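Side-chain contacts in putative cytochrome P450 YjiB (Bacillus subtilis subsp. subtilis, PDB 4RM4), which probably works as a heme-dependent monooxygenase of the cytochrome P450 family, inserting an oxygen atom from molecular oxygen into organic substrates: residues A[196-199]-A[200-204]; A[189-192]-A[193-197]; A[227-230]-A[231-234]. All coordinates share one frame; numbering follows the deposited sequence.

All three contacts are short helical turns of the P450 fold. Interaction 2 and then interaction 1 run along helix 177-204, overlapping at A196 and G197, whereas interaction 3 lies on helix 226-257, packed against both. Interaction 1 is farthest from the chain's centre and pairs isoleucines with long charged side chains. Interaction 2, nearer the centre, sets a leucine beside a phenylalanine on the inner face, with E189 and A193 on the exposed side, while A192 and A196 turn to I230. Interaction 3 is the most central: four of its eight residues are buried, a proline interrupts its backbone bonding, and F232 reaches the heme. I230 joins the three, touching A192, A196 and I199.

Interaction 1: residues A[196-199]-A[200-204]; sequences AGII and EEKRN
R203 leaves its backbone with CG opposite the carbonyl carbon (chi1 -70°) and then runs out almost straight from CG to NE (chi2 -171°), a course that carries it alongside I199. This is an i to i+4 side-chain pairing on the last turns of alpha helix 177-204, the G helix of the P450 fold. I199 offers its CG2 branch, which lies 3.8 Å from R203 NE, while NH2 of the R203 guanidinium stands 4.0 Å from that same I199 CG2. The methyl meets the planar group obliquely, in plain van der Waals contact.

One residue earlier, I198 and K202 repeat the pattern, side by side and pointing the same way. K202 is bent at chi2 (-53°), and the bend lets both its CG, at 3.9 Å, and its CE, at 4.0 Å, touch I198 CG2. Farther out, K202 NZ has a long, weak ion pair with D209, and E201 makes a salt bridge to K205. The isoleucines face inward: both press on I211 of helix 210-215, and I199 also reaches L229 and I230 of helix 226-257. E200 and R203 lie on the exposed side.

Beneath the side chains the helical bonding is regular, with K202 N 2.9 Å from I198 O. I199 O accepts the hydrogen bond from R203 N at 3.1 Å and has R203 CG 3.3 Å away.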
# COMPACT_ATOMS: atom_id res chain seq x y z
N ALA A 196 -20.66 -10.70 4.50
CA ALA A 196 -21.50 -11.44 5.44
C ALA A 196 -21.87 -12.78 4.83
O ALA A 196 -21.81 -13.82 5.49
CB ALA A 196 -22.76 -10.64 5.80
N GLY A 197 -22.26 -12.75 3.57
CA GLY A 197 -22.61 -13.97 2.85
C GLY A 197 -21.46 -14.95 2.75
O GLY A 197 -21.63 -16.14 2.98
N ILE A 198 -20.28 -14.45 2.37
CA ILE A 198 -19.11 -15.32 2.24
C ILE A 198 -18.72 -15.91 3.59
O ILE A 198 -18.34 -17.08 3.69
CB ILE A 198 -17.88 -14.58 1.67
CG1 ILE A 198 -18.06 -14.27 0.18
CG2 ILE A 198 -16.64 -15.44 1.81
CD1 ILE A 198 -19.29 -13.52 -0.17
N ILE A 199 -18.81 -15.09 4.64
CA ILE A 199 -18.51 -15.57 5.98
C ILE A 199 -19.38 -16.79 6.33
O ILE A 199 -18.88 -17.79 6.84
CB ILE A 199 -18.64 -14.45 7.03
CG1 ILE A 199 -17.44 -13.49 6.92
CG2 ILE A 199 -18.70 -15.04 8.43
CD1 ILE A 199 -17.61 -12.18 7.69
N GLU A 200 -20.69 -16.71 6.07
CA GLU A 200 -21.59 -17.82 6.37
C GLU A 200 -21.21 -19.05 5.55
O GLU A 200 -21.23 -20.19 6.04
CB GLU A 200 -23.04 -17.44 6.04
CG GLU A 200 -23.84 -16.92 7.22
CD GLU A 200 -23.84 -17.89 8.39
OE1 GLU A 200 -23.64 -19.11 8.17
OE2 GLU A 200 -24.04 -17.44 9.53
N GLU A 201 -20.89 -18.81 4.29
CA GLU A 201 -20.47 -19.87 3.39
C GLU A 201 -19.27 -20.61 3.96
O GLU A 201 -19.26 -21.84 4.00
CB GLU A 201 -20.12 -19.31 2.02
CG GLU A 201 -19.58 -20.34 1.04
CD GLU A 201 -20.64 -21.33 0.60
OE1 GLU A 201 -21.80 -21.24 1.08
OE2 GLU A 201 -20.32 -22.22 -0.22
N LYS A 202 -18.26 -19.86 4.39
CA LYS A 202 -17.01 -20.46 4.87
C LYS A 202 -17.19 -21.18 6.21
O LYS A 202 -16.43 -22.10 6.54
CB LYS A 202 -15.87 -19.44 4.94
CG LYS A 202 -15.56 -18.78 3.59
CD LYS A 202 -15.32 -19.80 2.49
CE LYS A 202 -15.12 -19.10 1.16
NZ LYS A 202 -14.97 -20.04 0.02
N ARG A 203 -18.20 -20.78 6.97
CA ARG A 203 -18.57 -21.53 8.16
C ARG A 203 -19.00 -22.95 7.83
O ARG A 203 -18.69 -23.88 8.57
CB ARG A 203 -19.67 -20.82 8.95
CG ARG A 203 -19.20 -19.54 9.60
CD ARG A 203 -20.24 -18.98 10.54
NE ARG A 203 -19.93 -17.61 10.95
CZ ARG A 203 -19.11 -17.29 11.95
NH1 ARG A 203 -18.49 -18.25 12.63
NH2 ARG A 203 -18.90 -16.02 12.26
N ASN A 204 -19.71 -23.11 6.72
CA ASN A 204 -20.21 -24.42 6.31
C ASN A 204 -19.19 -25.21 5.50
O ASN A 204 -19.05 -26.42 5.66
CB ASN A 204 -21.51 -24.25 5.50
CG ASN A 204 -22.07 -25.57 5.01
OD1 ASN A 204 -21.75 -26.64 5.54
ND2 ASN A 204 -22.90 -25.51 3.97

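Interaction 2: residues A[189-192]-A[193-197]; sequences EELA and AFFAG
L191 and F195 lie side by side, one helical turn apart, and point the same way from the inner face of helix 177-204, the G helix of the P450 fold. Their side chains meet where L191 CD1 comes 4.0 Å from F195 CE2. The ring also rests near the backbone of its partner, standing obliquely to the carbonyl oxygen: F195 CD2 is 3.2 Å from L191 O. What brings it there is the first torsion of F195, which puts CG opposite its own carbonyl carbon (chi1 -75°) and so turns the ring back over the preceding turn. The same L191 O accepts a nearly straight hydrogen bond from F195 N, 2.8 Å long with an N-H...O angle of 171°, so one oxygen meets both the N-H and the ring.

F194 takes the other course, with CG opposite the backbone N (chi1 -180°), so its ring swings away from this turn and meets W161 edge to face. W161 is engaged twice, because its NE1 is also hydrogen-bonded to OE1 of E190, and L191 packs on it as well. In the next shell F158 of helix 155-165, L148 of a loop, and C233 and T234 of helix 226-257 all touch F195. A192 and A196, having no more than a methyl each, let I230 of helix 226-257 come in close. E189 and A193 are on the exposed side.

A192 O is approached by both the backbone and the side chain of A196: it accepts the hydrogen bond from A196 N at 2.8 Å, and A196 CB lies 3.4 Å from it.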
# COMPACT_ATOMS: atom_id res chain seq x y z
N GLU A 189 -21.53 -0.57 2.43
CA GLU A 189 -22.67 -1.33 2.96
C GLU A 189 -22.95 -2.54 2.07
O GLU A 189 -23.39 -3.59 2.54
CB GLU A 189 -23.91 -0.44 3.07
CG GLU A 189 -23.73 0.81 3.93
CD GLU A 189 -23.63 0.50 5.42
OE1 GLU A 189 -24.65 0.09 6.02
OE2 GLU A 189 -22.53 0.68 5.98
N GLU A 190 -22.70 -2.38 0.77
CA GLU A 190 -22.84 -3.50 -0.16
C GLU A 190 -21.71 -4.51 0.04
O GLU A 190 -21.93 -5.72 -0.08
CB GLU A 190 -22.88 -3.02 -1.61
CG GLU A 190 -24.19 -2.34 -2.01
CD GLU A 190 -24.18 -1.78 -3.42
OE1 GLU A 190 -23.15 -1.90 -4.12
OE2 GLU A 190 -25.22 -1.21 -3.84
N LEU A 191 -20.51 -4.01 0.34
CA LEU A 191 -19.39 -4.91 0.65
C LEU A 191 -19.65 -5.70 1.92
O LEU A 191 -19.42 -6.90 1.96
CB LEU A 191 -18.07 -4.14 0.79
CG LEU A 191 -17.26 -3.90 -0.48
CD1 LEU A 191 -16.84 -5.22 -1.12
CD2 LEU A 191 -18.08 -3.08 -1.44
N ALA A 192 -20.14 -5.01 2.95
CA ALA A 192 -20.48 -5.64 4.22
C ALA A 192 -21.43 -6.83 4.05
O ALA A 192 -21.15 -7.92 4.54
CB ALA A 192 -21.08 -4.61 5.17
N ALA A 193 -22.55 -6.61 3.36
CA ALA A 193 -23.52 -7.68 3.11
C ALA A 193 -22.93 -8.82 2.29
O ALA A 193 -23.22 -9.99 2.53
CB ALA A 193 -24.77 -7.11 2.42
N PHE A 194 -22.08 -8.47 1.32
CA PHE A 194 -21.44 -9.47 0.49
C PHE A 194 -20.50 -10.32 1.35
O PHE A 194 -20.55 -11.56 1.30
CB PHE A 194 -20.68 -8.79 -0.65
CG PHE A 194 -19.98 -9.75 -1.59
CD1 PHE A 194 -18.64 -10.06 -1.40
CD2 PHE A 194 -20.65 -10.31 -2.66
CE1 PHE A 194 -17.99 -10.93 -2.27
CE2 PHE A 194 -20.01 -11.18 -3.53
CZ PHE A 194 -18.67 -11.49 -3.33
N PHE A 195 -19.66 -9.66 2.14
CA PHE A 195 -18.74 -10.38 3.02
C PHE A 195 -19.52 -11.21 4.05
O PHE A 195 -19.09 -12.30 4.42
CB PHE A 195 -17.77 -9.44 3.75
CG PHE A 195 -16.66 -8.91 2.88
CD1 PHE A 195 -15.90 -9.77 2.10
CD2 PHE A 195 -16.38 -7.55 2.86
CE1 PHE A 195 -14.88 -9.27 1.30
CE2 PHE A 195 -15.36 -7.06 2.05
CZ PHE A 195 -14.62 -7.92 1.28
N ALA A 196 -20.66 -10.70 4.50
CA ALA A 196 -21.50 -11.44 5.44
C ALA A 196 -21.87 -12.78 4.83
O ALA A 196 -21.81 -13.82 5.49
CB ALA A 196 -22.76 -10.64 5.80
N GLY A 197 -22.26 -12.75 3.57
CA GLY A 197 -22.61 -13.97 2.85
C GLY A 197 -21.46 -14.95 2.75
O GLY A 197 -21.63 -16.14 2.98

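Interaction 3: residues A[227-230]-A[231-234]; sequences EELI and PFCT
I230 and P231 form the tight part of this turn. I230 CB is only 3.3 Å from P231 CD, since the linkage through the peptide bond itself holds the two atoms this close. P231 has CD where the amide hydrogen would be, so E227 O on the turn before gets no bond from it and instead has P231 CG at 3.1 Å. The helix kinks here. Regular bonding resumes at once: F232 N donates to E228 O, C233 N to L229 O at 3.0 Å, and T234 N to I230 O at 3.2 Å, almost straight at 171°. T234 OG1 lies 3.4 Å from the same I230 O.

The buried face is packed more gently. L229 has CG opposite its backbone N (chi1 -174°), which brings CD1 toward the next turn, where it lies 4.3 Å from F232 CD2 and 4.2 Å from C233 SG. L214 of helix 210-215 covers both L229 and F232, and F195 of helix 177-204 lies against C233 and T234.

E227 alone makes the loose side: it is exposed, and its side chain leads away from the turn. E228 also points away from this turn, but its carboxylate is held elsewhere, with OE2 in a salt bridge to K91 and OE1 hydrogen-bonded to S225.

The F232 ring, led away from this turn, packs on V96, S80 and L350, and its side chain comes within about 4 Å of the heme. The whole is a proline kink near the start of helix 226-257, the long helix that runs past the heme in cytochromes P450.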
# COMPACT_ATOMS: atom_id res chain seq x y z
N GLU A 227 -19.01 -8.31 13.14
CA GLU A 227 -18.89 -6.86 13.27
C GLU A 227 -17.43 -6.39 13.26
O GLU A 227 -17.15 -5.23 12.99
CB GLU A 227 -19.59 -6.35 14.53
CG GLU A 227 -21.13 -6.39 14.44
CD GLU A 227 -21.80 -5.63 15.57
OE1 GLU A 227 -21.10 -5.22 16.52
OE2 GLU A 227 -23.04 -5.44 15.51
N GLU A 228 -16.51 -7.31 13.54
CA GLU A 228 -15.09 -7.01 13.45
C GLU A 228 -14.50 -7.59 12.16
O GLU A 228 -13.63 -6.98 11.54
CB GLU A 228 -14.35 -7.56 14.68
CG GLU A 228 -14.77 -6.92 15.99
CD GLU A 228 -14.42 -7.78 17.20
OE1 GLU A 228 -14.82 -8.97 17.22
OE2 GLU A 228 -13.76 -7.28 18.12
N LEU A 229 -15.00 -8.74 11.75
CA LEU A 229 -14.45 -9.41 10.57
C LEU A 229 -14.78 -8.67 9.30
O LEU A 229 -13.92 -8.51 8.43
CB LEU A 229 -14.88 -10.88 10.49
CG LEU A 229 -14.25 -11.72 9.36
CD1 LEU A 229 -12.71 -11.67 9.38
CD2 LEU A 229 -14.74 -13.17 9.41
N ILE A 230 -16.03 -8.21 9.17
CA ILE A 230 -16.43 -7.50 7.97
C ILE A 230 -15.64 -6.22 7.70
O ILE A 230 -15.12 -6.04 6.60
CB ILE A 230 -17.95 -7.25 7.93
CG1 ILE A 230 -18.68 -8.58 7.74
CG2 ILE A 230 -18.29 -6.30 6.79
CD1 ILE A 230 -20.18 -8.51 7.96
N PRO A 231 -15.55 -5.32 8.71
CA PRO A 231 -14.72 -4.13 8.51
C PRO A 231 -13.25 -4.49 8.20
O PRO A 231 -12.59 -3.76 7.46
CB PRO A 231 -14.80 -3.42 9.86
CG PRO A 231 -16.07 -3.87 10.46
CD PRO A 231 -16.29 -5.28 9.99
N PHE A 232 -12.75 -5.57 8.79
CA PHE A 232 -11.39 -6.03 8.49
C PHE A 232 -11.21 -6.45 7.00
O PHE A 232 -10.22 -6.10 6.36
CB PHE A 232 -10.96 -7.17 9.43
CG PHE A 232 -9.63 -7.76 9.08
CD1 PHE A 232 -8.46 -7.06 9.36
CD2 PHE A 232 -9.53 -8.98 8.43
CE1 PHE A 232 -7.22 -7.58 9.00
CE2 PHE A 232 -8.29 -9.51 8.08
CZ PHE A 232 -7.14 -8.81 8.37
N CYS A 233 -12.17 -7.19 6.45
CA CYS A 233 -12.09 -7.58 5.04
C CYS A 233 -12.09 -6.37 4.10
O CYS A 233 -11.29 -6.30 3.16
CB CYS A 233 -13.20 -8.56 4.68
SG CYS A 233 -13.04 -10.16 5.51
N THR A 234 -12.96 -5.41 4.38
CA THR A 234 -13.01 -4.19 3.60
C THR A 234 -11.67 -3.43 3.67
O THR A 234 -11.19 -2.93 2.66
CB THR A 234 -14.17 -3.29 4.04
OG1 THR A 234 -15.41 -4.02 3.90
CG2 THR A 234 -14.22 -2.06 3.17